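Long-range contacts in allantoicase (PDB 1O59), which catalyses the hydrolysis of allantoate to (S)-ureidoglycolate and urea, a step of allantoin degradation that lets yeast use purines as a secondary nitrogen source: residues F49-F54 with E84-N89; I127-D132 with T175-K180; L233-R238 with V347-V352. All coordinates share one frame; numbering follows the deposited sequence.

The chain carries two allantoicase repeats, and the three contacts are shared between them. Contacts 1 and 2 both fall in the first, residues 43-197, with centres about 20 Å apart and nearest atoms about 7 Å apart. They are related through one five-stranded antiparallel sheet: F49-F54 leaves its outermost strand 45-49, while contact 2 pairs strands 124-130 and 176-182 further in. Contact 3 lies in the second repeat, residues 216-355, on the opposite side of the chain's centre; its centre is about 37 Å from that of contact 1 and 27 Å from that of contact 2.

Contact 1: residues F49-F54 with E84-N89; sequences FSDEWF and ETRRHN
D51 reaches across to R86 and brings the two loops together around one carboxylate oxygen. Its CG, anti to the backbone N, is carried toward E84-N89. D51 OD2 accepts from R86 N at 2.8 Å, on the anti side and 32° out of the carboxylate plane; from the opposite face comes W53 N, 3.1 Å from D51 OD2. R86 bends at chi2, folding CD back, and the guanidinium beyond stacks over the carboxylate, the planes 18° apart. D51 OD2 and R86 NH1, 4.0 Å apart, form only a long, charge-based salt bridge; R86 bonds instead to D94. An alanine in place of D51 would probably leave R86 N and W53 N without their shared acceptor.

The outer side is looser and more exposed. F54 N bonds to E84 O at 2.9 Å, F54 CB packs on the E84 chain, and the ring lies against the E84 carboxylate, the planes 34° apart; E84 OE2 bonds N120. T85 O meets the ring's edge, 3.5 Å from F54 CD2. The W53 indole leads away. Short enough for the amide two residues on, and charged to suit R86, D51 makes this an Asx turn, here docked on a neighbouring loop.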
loop_
_atom_site.group_PDB
_atom_site.type_symbol
_atom_site.label_atom_id
_atom_site.label_comp_id
_atom_site.label_asym_id
_atom_site.label_seq_id
_atom_site.Cartn_x
_atom_site.Cartn_y
_atom_site.Cartn_z
ATOM N N PHE A 49 0.440 -6.426 21.132
ATOM C CA PHE A 49 -0.469 -5.356 21.503
ATOM C C PHE A 49 -0.615 -5.408 23.009
ATOM O O PHE A 49 -0.335 -6.432 23.645
ATOM C CB PHE A 49 -1.835 -5.505 20.777
ATOM C CG PHE A 49 -2.376 -6.913 20.833
ATOM C CD1 PHE A 49 -3.125 -7.343 21.931
ATOM C CD2 PHE A 49 -2.067 -7.836 19.830
ATOM C CE1 PHE A 49 -3.570 -8.658 22.018
ATOM C CE2 PHE A 49 -2.530 -9.148 19.906
ATOM C CZ PHE A 49 -3.275 -9.563 21.013
ATOM N N SER A 50 -1.022 -4.272 23.565
ATOM C CA SER A 50 -1.288 -4.136 24.989
ATOM C C SER A 50 -2.588 -4.828 25.382
ATOM O O SER A 50 -2.711 -5.382 26.460
ATOM C CB SER A 50 -1.406 -2.641 25.350
ATOM O OG SER A 50 -2.407 -1.989 24.585
ATOM N N ASP A 51 -3.575 -4.722 24.510
ATOM C CA ASP A 51 -4.939 -5.098 24.805
ATOM C C ASP A 51 -5.713 -5.056 23.498
ATOM O O ASP A 51 -5.307 -4.385 22.589
ATOM C CB ASP A 51 -5.586 -4.127 25.776
ATOM C CG ASP A 51 -6.932 -4.616 26.262
ATOM O OD1 ASP A 51 -6.954 -5.583 27.053
ATOM O OD2 ASP A 51 -8.015 -4.136 25.891
ATOM N N GLU A 52 -6.847 -5.748 23.462
ATOM C CA GLU A 52 -7.618 -6.078 22.265
ATOM C C GLU A 52 -9.054 -6.414 22.716
ATOM O O GLU A 52 -9.775 -7.113 22.005
ATOM C CB GLU A 52 -7.022 -7.390 21.703
ATOM C CG GLU A 52 -6.631 -7.350 20.269
ATOM C CD GLU A 52 -6.363 -8.720 19.657
ATOM O OE1 GLU A 52 -6.673 -9.784 20.228
ATOM O OE2 GLU A 52 -5.873 -8.707 18.527
ATOM N N TRP A 53 -9.454 -5.995 23.903
ATOM C CA TRP A 53 -10.591 -6.595 24.556
ATOM C C TRP A 53 -11.848 -6.642 23.676
ATOM O O TRP A 53 -12.505 -7.686 23.584
ATOM C CB TRP A 53 -10.900 -5.928 25.915
ATOM C CG TRP A 53 -12.119 -6.522 26.505
ATOM C CD1 TRP A 53 -13.409 -6.113 26.302
ATOM C CD2 TRP A 53 -12.199 -7.691 27.313
ATOM N NE1 TRP A 53 -14.283 -6.950 26.946
ATOM C CE2 TRP A 53 -13.569 -7.930 27.579
ATOM C CE3 TRP A 53 -11.248 -8.564 27.861
ATOM C CZ2 TRP A 53 -14.017 -9.002 28.358
ATOM C CZ3 TRP A 53 -11.708 -9.652 28.673
ATOM C CH2 TRP A 53 -13.076 -9.855 28.896
ATOM N N PHE A 54 -12.194 -5.530 23.045
ATOM C CA PHE A 54 -13.463 -5.433 22.318
ATOM C C PHE A 54 -13.369 -5.768 20.833
ATOM O O PHE A 54 -14.388 -6.089 20.212
ATOM C CB PHE A 54 -14.088 -4.057 22.500
ATOM C CG PHE A 54 -14.661 -3.838 23.873
ATOM C CD1 PHE A 54 -15.790 -4.528 24.285
ATOM C CD2 PHE A 54 -14.066 -2.935 24.761
ATOM C CE1 PHE A 54 -16.331 -4.325 25.566
ATOM C CE2 PHE A 54 -14.581 -2.741 26.038
ATOM C CZ PHE A 54 -15.716 -3.438 26.450
ATOM N N GLU A 84 -10.213 -2.187 19.420
ATOM C CA GLU A 84 -10.765 -1.486 20.542
ATOM C C GLU A 84 -10.400 -2.154 21.864
ATOM O O GLU A 84 -10.539 -3.378 22.022
ATOM C CB GLU A 84 -12.295 -1.335 20.430
ATOM C CG GLU A 84 -12.871 -0.478 21.555
ATOM C CD GLU A 84 -14.375 -0.519 21.652
ATOM O OE1 GLU A 84 -15.011 -1.189 20.802
ATOM O OE2 GLU A 84 -14.922 0.149 22.576
ATOM N N THR A 85 -9.934 -1.334 22.809
ATOM C CA THR A 85 -9.406 -1.828 24.076
ATOM C C THR A 85 -10.351 -1.599 25.213
ATOM O O THR A 85 -11.312 -0.866 25.096
ATOM C CB THR A 85 -8.062 -1.150 24.402
ATOM O OG1 THR A 85 -8.193 0.290 24.434
ATOM C CG2 THR A 85 -7.025 -1.499 23.277
ATOM N N ARG A 86 -10.081 -2.268 26.320
ATOM C CA ARG A 86 -10.900 -2.113 27.513
ATOM C C ARG A 86 -10.804 -0.682 28.034
ATOM O O ARG A 86 -9.876 0.064 27.697
ATOM C CB ARG A 86 -10.477 -3.109 28.597
ATOM C CG ARG A 86 -8.980 -3.110 28.914
ATOM C CD ARG A 86 -8.469 -2.058 29.891
ATOM N NE ARG A 86 -7.027 -1.991 29.736
ATOM C CZ ARG A 86 -6.410 -1.413 28.721
ATOM N NH1 ARG A 86 -7.083 -0.756 27.779
ATOM N NH2 ARG A 86 -5.098 -1.488 28.651
ATOM N N ARG A 87 -11.760 -0.313 28.860
ATOM C CA ARG A 87 -11.775 1.006 29.437
ATOM C C ARG A 87 -10.809 1.152 30.619
ATOM O O ARG A 87 -10.373 0.174 31.251
ATOM C CB ARG A 87 -13.169 1.330 29.963
ATOM C CG ARG A 87 -14.294 1.296 28.959
ATOM C CD ARG A 87 -15.537 2.081 29.496
ATOM N NE ARG A 87 -16.713 1.985 28.624
ATOM C CZ ARG A 87 -17.854 2.600 28.854
ATOM N NH1 ARG A 87 -17.983 3.410 29.905
ATOM N NH2 ARG A 87 -18.865 2.403 28.024
ATOM N N HIS A 88 -10.548 2.412 30.945
ATOM C CA HIS A 88 -9.860 2.780 32.153
ATOM C C HIS A 88 -8.442 2.217 32.217
ATOM O O HIS A 88 -8.010 1.732 33.271
ATOM C CB HIS A 88 -10.701 2.353 33.346
ATOM C CG HIS A 88 -12.145 2.725 33.212
ATOM N ND1 HIS A 88 -13.171 1.923 33.664
ATOM C CD2 HIS A 88 -12.736 3.809 32.648
ATOM C CE1 HIS A 88 -14.328 2.499 33.389
ATOM N NE2 HIS A 88 -14.092 3.643 32.777
ATOM N N ASN A 89 -7.728 2.297 31.091
ATOM C CA ASN A 89 -6.305 1.927 31.050
ATOM C C ASN A 89 -5.546 2.672 32.171
ATOM O O ASN A 89 -5.658 3.913 32.290
ATOM C CB ASN A 89 -5.710 2.189 29.642
ATOM C CG ASN A 89 -4.265 1.688 29.472
ATOM O OD1 ASN A 89 -3.644 1.179 30.409
ATOM N ND2 ASN A 89 -3.724 1.837 28.248
#

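Contact 2: residues I127-D132 with T175-K180; sequences IEALYD and THIKLK
This is a buried pairing of two antiparallel strands, I127-L130 against H176-K180, inside the five-stranded sheet of the first allantoicase repeat. E128 and K178 form a hydrogen-bonded pair, with K178 N 2.8 Å from E128 O. On the face carrying I127, A129, I177 and L179, small and branched side chains fit under strand 186-196: I127 CG2 touches I177 CG2 at 3.6 Å, and the small A129 meets I177 CD1 with its CB, while F190 packs against both isoleucines.

Near one end T175 and H176 both face L130 in a classic beta bulge, so L130 O accepts from T175 N and from H176 N. T175 OG1, placed between the backbone N and carbonyl carbon (chi1 59°), receives D132 N at 2.9 Å and also bonds to H176 ND1, at the edge of the imidazole.

The other face carries the charged group. E128 extends beside K178, and its two oxygens take one lysine each: OE1 meets K178 NZ at 3.1 Å and OE2 meets K180 NZ at 2.7 Å, both from above the carboxylate plane. The K178 ammonium also packs on W146. Flanked by two ammonium groups, the E128 carboxylate would probably stay ionised, with K178 shared between E128 and E141.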
loop_
_atom_site.group_PDB
_atom_site.type_symbol
_atom_site.label_atom_id
_atom_site.label_comp_id
_atom_site.label_asym_id
_atom_site.label_seq_id
_atom_site.Cartn_x
_atom_site.Cartn_y
_atom_site.Cartn_z
ATOM N N ILE A 127 3.064 7.864 16.947
ATOM C CA ILE A 127 3.721 6.773 16.257
ATOM C C ILE A 127 5.229 6.805 16.443
ATOM O O ILE A 127 5.879 7.850 16.328
ATOM C CB ILE A 127 3.367 6.783 14.768
ATOM C CG1 ILE A 127 1.844 6.911 14.575
ATOM C CG2 ILE A 127 3.853 5.483 14.095
ATOM C CD1 ILE A 127 1.425 7.253 13.135
ATOM N N GLU A 128 5.760 5.621 16.748
ATOM C CA GLU A 128 7.201 5.364 16.862
ATOM C C GLU A 128 7.578 4.270 15.889
ATOM O O GLU A 128 6.706 3.541 15.371
ATOM C CB GLU A 128 7.546 4.923 18.265
ATOM C CG GLU A 128 6.969 5.829 19.350
ATOM C CD GLU A 128 7.471 5.509 20.756
ATOM O OE1 GLU A 128 8.028 4.424 20.982
ATOM O OE2 GLU A 128 7.283 6.351 21.661
ATOM N N ALA A 129 8.877 4.179 15.610
ATOM C CA ALA A 129 9.395 3.158 14.701
ATOM C C ALA A 129 10.734 2.641 15.165
ATOM O O ALA A 129 11.427 3.275 15.937
ATOM C CB ALA A 129 9.504 3.700 13.282
ATOM N N LEU A 130 11.076 1.450 14.706
ATOM C CA LEU A 130 12.439 0.965 14.854
ATOM C C LEU A 130 12.967 0.152 13.664
ATOM O O LEU A 130 12.224 -0.316 12.792
ATOM C CB LEU A 130 12.617 0.212 16.188
ATOM C CG LEU A 130 12.114 -1.209 16.512
ATOM C CD1 LEU A 130 12.762 -2.334 15.655
ATOM C CD2 LEU A 130 12.393 -1.460 18.001
ATOM N N TYR A 131 14.279 0.007 13.671
ATOM C CA TYR A 131 15.006 -0.731 12.676
ATOM C C TYR A 131 15.600 -1.991 13.308
ATOM O O TYR A 131 16.482 -1.911 14.165
ATOM C CB TYR A 131 16.139 0.119 12.108
ATOM C CG TYR A 131 16.842 -0.594 11.011
ATOM C CD1 TYR A 131 16.246 -0.705 9.773
ATOM C CD2 TYR A 131 18.082 -1.192 11.207
ATOM C CE1 TYR A 131 16.853 -1.380 8.745
ATOM C CE2 TYR A 131 18.710 -1.870 10.171
ATOM C CZ TYR A 131 18.075 -1.959 8.941
ATOM O OH TYR A 131 18.634 -2.601 7.870
ATOM N N ASP A 132 15.113 -3.147 12.860
ATOM C CA ASP A 132 15.592 -4.436 13.333
ATOM C C ASP A 132 16.099 -5.291 12.177
ATOM O O ASP A 132 15.510 -5.330 11.106
ATOM C CB ASP A 132 14.482 -5.136 14.086
ATOM C CG ASP A 132 14.839 -6.528 14.483
ATOM O OD1 ASP A 132 15.909 -6.726 15.094
ATOM O OD2 ASP A 132 14.085 -7.493 14.220
ATOM N N THR A 175 11.784 -0.818 10.119
ATOM C CA THR A 175 11.216 -2.144 9.807
ATOM C C THR A 175 9.931 -2.471 10.570
ATOM O O THR A 175 9.186 -3.354 10.163
ATOM C CB THR A 175 12.208 -3.254 10.194
ATOM O OG1 THR A 175 12.487 -3.152 11.594
ATOM C CG2 THR A 175 13.586 -3.121 9.515
ATOM N N HIS A 176 9.731 -1.808 11.706
ATOM C CA HIS A 176 8.634 -2.045 12.636
ATOM C C HIS A 176 8.018 -0.700 13.078
ATOM O O HIS A 176 8.722 0.281 13.233
ATOM C CB HIS A 176 9.150 -2.731 13.899
ATOM C CG HIS A 176 9.530 -4.165 13.714
ATOM N ND1 HIS A 176 10.684 -4.551 13.068
ATOM C CD2 HIS A 176 8.927 -5.305 14.131
ATOM C CE1 HIS A 176 10.767 -5.868 13.079
ATOM N NE2 HIS A 176 9.714 -6.350 13.720
ATOM N N ILE A 177 6.709 -0.705 13.323
ATOM C CA ILE A 177 5.962 0.478 13.739
ATOM C C ILE A 177 5.256 0.201 15.051
ATOM O O ILE A 177 4.751 -0.895 15.260
ATOM C CB ILE A 177 4.909 0.850 12.628
ATOM C CG1 ILE A 177 5.632 1.188 11.300
ATOM C CG2 ILE A 177 3.970 1.987 13.098
ATOM C CD1 ILE A 177 6.662 2.251 11.423
ATOM N N LYS A 178 5.243 1.210 15.918
ATOM C CA LYS A 178 4.468 1.197 17.162
ATOM C C LYS A 178 3.432 2.305 17.116
ATOM O O LYS A 178 3.750 3.498 16.982
ATOM C CB LYS A 178 5.353 1.395 18.406
ATOM C CG LYS A 178 4.724 0.848 19.696
ATOM C CD LYS A 178 5.209 1.504 20.973
ATOM C CE LYS A 178 6.680 1.358 21.183
ATOM N NZ LYS A 178 7.130 1.871 22.487
ATOM N N LEU A 179 2.182 1.898 17.243
ATOM C CA LEU A 179 1.077 2.831 17.357
ATOM C C LEU A 179 0.711 2.945 18.821
ATOM O O LEU A 179 0.512 1.948 19.494
ATOM C CB LEU A 179 -0.099 2.313 16.533
ATOM C CG LEU A 179 -1.463 2.979 16.707
ATOM C CD1 LEU A 179 -1.468 4.384 16.177
ATOM C CD2 LEU A 179 -2.479 2.088 15.979
ATOM N N LYS A 180 0.650 4.172 19.312
ATOM C CA LYS A 180 0.257 4.440 20.689
ATOM C C LYS A 180 -1.073 5.199 20.675
ATOM O O LYS A 180 -1.219 6.178 19.964
ATOM C CB LYS A 180 1.315 5.296 21.392
ATOM C CG LYS A 180 2.724 4.717 21.503
ATOM C CD LYS A 180 3.504 5.530 22.569
ATOM C CE LYS A 180 4.850 4.889 22.952
ATOM N NZ LYS A 180 5.732 5.795 23.807
#

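Contact 3: residues L233-R238 with V347-V352; sequences LLLPGR and VKRIRV
R349 threads its long side chain into the curve of L233-R238, where one backbone carbonyl after another turns toward it. R349 CB starts 3.6 Å from L233 O. CG, anti to the carbonyl carbon (chi1 -58°), continues toward G237 O, and the bend at chi2 (-74°) brings CD near both L233 O and L235 O. R349 NE then donates to G237 O at 2.9 Å, the acceptor lying tilted from the guanidinium plane. CZ lies beneath L235 CB, which covers the centre of one face of the flat group; CG of K348 covers the opposite face toward the rim. At the tip, R349 NH2 makes a weak bond to P236 O. An arginine suits this place because its several N-H groups point different ways: NE and NH2 serve carbonyls of the bend, while NH1 serves K348 O and D244 O.

K348 and R349 both face D277 of strand 270-277, forming a classic beta bulge in strand 346-354 of the second allantoicase repeat. Beyond it, I350 N donates to L233 O at 2.9 Å, in the carbonyl plane and on a lone pair.

R351, two residues on and so on the same side of the strand as R349, reaches the same curve. Its NH1 and NH2 both grip L235 O, at 2.9 Å and 3.2 Å, with the oxygen close to the guanidinium plane. One face of that group lies on CG of R349, so the two arginines pack closely, and neutral carbonyl oxygens probably ease the crowding of their positive charges.

Apolar contacts finish the inner end. L233 CD2 lies 3.7 Å from V347 CG1, while L233 CB and L234 CD2 both approach I350 CG2. Branched valine and isoleucine suit the strand here, and I262 of strand 258-263 packs against L233, L234 and I350.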
loop_
_atom_site.group_PDB
_atom_site.type_symbol
_atom_site.label_atom_id
_atom_site.label_comp_id
_atom_site.label_asym_id
_atom_site.label_seq_id
_atom_site.Cartn_x
_atom_site.Cartn_y
_atom_site.Cartn_z
ATOM N N LEU A 233 -1.495 -4.189 -8.196
ATOM C CA LEU A 233 -0.762 -4.819 -9.313
ATOM C C LEU A 233 0.640 -5.319 -8.952
ATOM O O LEU A 233 1.201 -6.142 -9.653
ATOM C CB LEU A 233 -0.602 -3.824 -10.451
ATOM C CG LEU A 233 -1.885 -3.497 -11.231
ATOM C CD1 LEU A 233 -1.595 -2.323 -12.155
ATOM C CD2 LEU A 233 -2.422 -4.718 -12.023
ATOM N N LEU A 234 1.197 -4.766 -7.869
ATOM C CA LEU A 234 2.583 -4.912 -7.535
ATOM C C LEU A 234 2.753 -5.766 -6.281
ATOM O O LEU A 234 3.850 -5.863 -5.719
ATOM C CB LEU A 234 3.167 -3.506 -7.325
ATOM C CG LEU A 234 2.718 -2.421 -8.310
ATOM C CD1 LEU A 234 3.258 -1.068 -7.944
ATOM C CD2 LEU A 234 3.135 -2.731 -9.758
ATOM N N LEU A 235 1.679 -6.406 -5.840
ATOM C CA LEU A 235 1.707 -7.105 -4.560
ATOM C C LEU A 235 2.325 -8.505 -4.647
ATOM O O LEU A 235 2.396 -9.099 -5.697
ATOM C CB LEU A 235 0.284 -7.222 -3.993
ATOM C CG LEU A 235 -0.391 -5.898 -3.630
ATOM C CD1 LEU A 235 -1.788 -6.202 -3.126
ATOM C CD2 LEU A 235 0.412 -5.138 -2.579
ATOM N N PRO A 236 2.701 -9.059 -3.516
ATOM C CA PRO A 236 3.127 -10.444 -3.501
ATOM C C PRO A 236 1.949 -11.372 -3.812
ATOM O O PRO A 236 0.778 -11.020 -3.531
ATOM C CB PRO A 236 3.628 -10.686 -2.053
ATOM C CG PRO A 236 3.593 -9.359 -1.345
ATOM C CD PRO A 236 2.694 -8.451 -2.175
ATOM N N GLY A 237 2.274 -12.546 -4.367
ATOM C CA GLY A 237 1.303 -13.580 -4.606
ATOM C C GLY A 237 0.392 -13.301 -5.767
ATOM O O GLY A 237 0.460 -12.264 -6.429
ATOM N N ARG A 238 -0.472 -14.257 -6.026
ATOM C CA ARG A 238 -1.498 -14.101 -7.039
ATOM C C ARG A 238 -2.808 -13.652 -6.413
ATOM O O ARG A 238 -3.773 -13.452 -7.129
ATOM C CB ARG A 238 -1.709 -15.423 -7.760
ATOM C CG ARG A 238 -0.516 -15.859 -8.590
ATOM C CD ARG A 238 -0.840 -16.981 -9.518
ATOM N NE ARG A 238 -1.664 -16.521 -10.634
ATOM C CZ ARG A 238 -2.282 -17.346 -11.470
ATOM N NH1 ARG A 238 -2.171 -18.651 -11.318
ATOM N NH2 ARG A 238 -3.012 -16.864 -12.464
ATOM N N VAL A 347 -6.987 -6.923 -14.007
ATOM C CA VAL A 347 -5.696 -7.575 -13.986
ATOM C C VAL A 347 -5.259 -7.720 -12.515
ATOM O O VAL A 347 -5.322 -6.759 -11.764
ATOM C CB VAL A 347 -4.669 -6.706 -14.752
ATOM C CG1 VAL A 347 -3.256 -7.282 -14.604
ATOM C CG2 VAL A 347 -5.050 -6.607 -16.223
ATOM N N LYS A 348 -4.811 -8.904 -12.117
ATOM C CA LYS A 348 -4.288 -9.096 -10.750
ATOM C C LYS A 348 -2.880 -8.489 -10.527
ATOM O O LYS A 348 -2.647 -7.813 -9.547
ATOM C CB LYS A 348 -4.271 -10.583 -10.391
ATOM C CG LYS A 348 -4.167 -10.904 -8.903
ATOM C CD LYS A 348 -5.357 -10.340 -8.105
ATOM C CE LYS A 348 -6.525 -11.261 -8.112
ATOM N NZ LYS A 348 -6.264 -12.375 -7.132
ATOM N N ARG A 349 -1.942 -8.782 -11.422
ATOM C CA ARG A 349 -0.568 -8.367 -11.229
ATOM C C ARG A 349 0.111 -8.041 -12.523
ATOM O O ARG A 349 -0.287 -8.524 -13.605
ATOM C CB ARG A 349 0.238 -9.464 -10.551
ATOM C CG ARG A 349 -0.289 -9.911 -9.186
ATOM C CD ARG A 349 -0.062 -8.942 -8.043
ATOM N NE ARG A 349 -0.518 -9.560 -6.809
ATOM C CZ ARG A 349 -1.687 -9.376 -6.248
ATOM N NH1 ARG A 349 -2.581 -8.566 -6.760
ATOM N NH2 ARG A 349 -1.991 -10.052 -5.171
ATOM N N ILE A 350 1.135 -7.191 -12.400
ATOM C CA ILE A 350 2.158 -7.054 -13.438
ATOM C C ILE A 350 3.579 -7.180 -12.861
ATOM O O ILE A 350 3.914 -6.670 -11.779
ATOM C CB ILE A 350 1.970 -5.765 -14.302
ATOM C CG1 ILE A 350 2.965 -5.793 -15.482
ATOM C CG2 ILE A 350 2.146 -4.476 -13.481
ATOM C CD1 ILE A 350 2.704 -4.729 -16.516
ATOM N N ARG A 351 4.386 -7.937 -13.589
ATOM C CA ARG A 351 5.730 -8.266 -13.166
ATOM C C ARG A 351 6.594 -7.856 -14.298
ATOM O O ARG A 351 6.267 -8.159 -15.433
ATOM C CB ARG A 351 5.929 -9.772 -12.920
ATOM C CG ARG A 351 4.840 -10.444 -12.148
ATOM C CD ARG A 351 4.586 -9.809 -10.822
ATOM N NE ARG A 351 3.857 -10.674 -9.931
ATOM C CZ ARG A 351 3.467 -10.341 -8.712
ATOM N NH1 ARG A 351 3.731 -9.129 -8.227
ATOM N NH2 ARG A 351 2.810 -11.239 -7.974
ATOM N N VAL A 352 7.683 -7.175 -13.983
ATOM C CA VAL A 352 8.653 -6.732 -14.966
ATOM C C VAL A 352 10.011 -7.212 -14.500
ATOM O O VAL A 352 10.695 -6.550 -13.703
ATOM C CB VAL A 352 8.640 -5.197 -15.111
ATOM C CG1 VAL A 352 9.598 -4.756 -16.170
ATOM C CG2 VAL A 352 7.217 -4.710 -15.435
#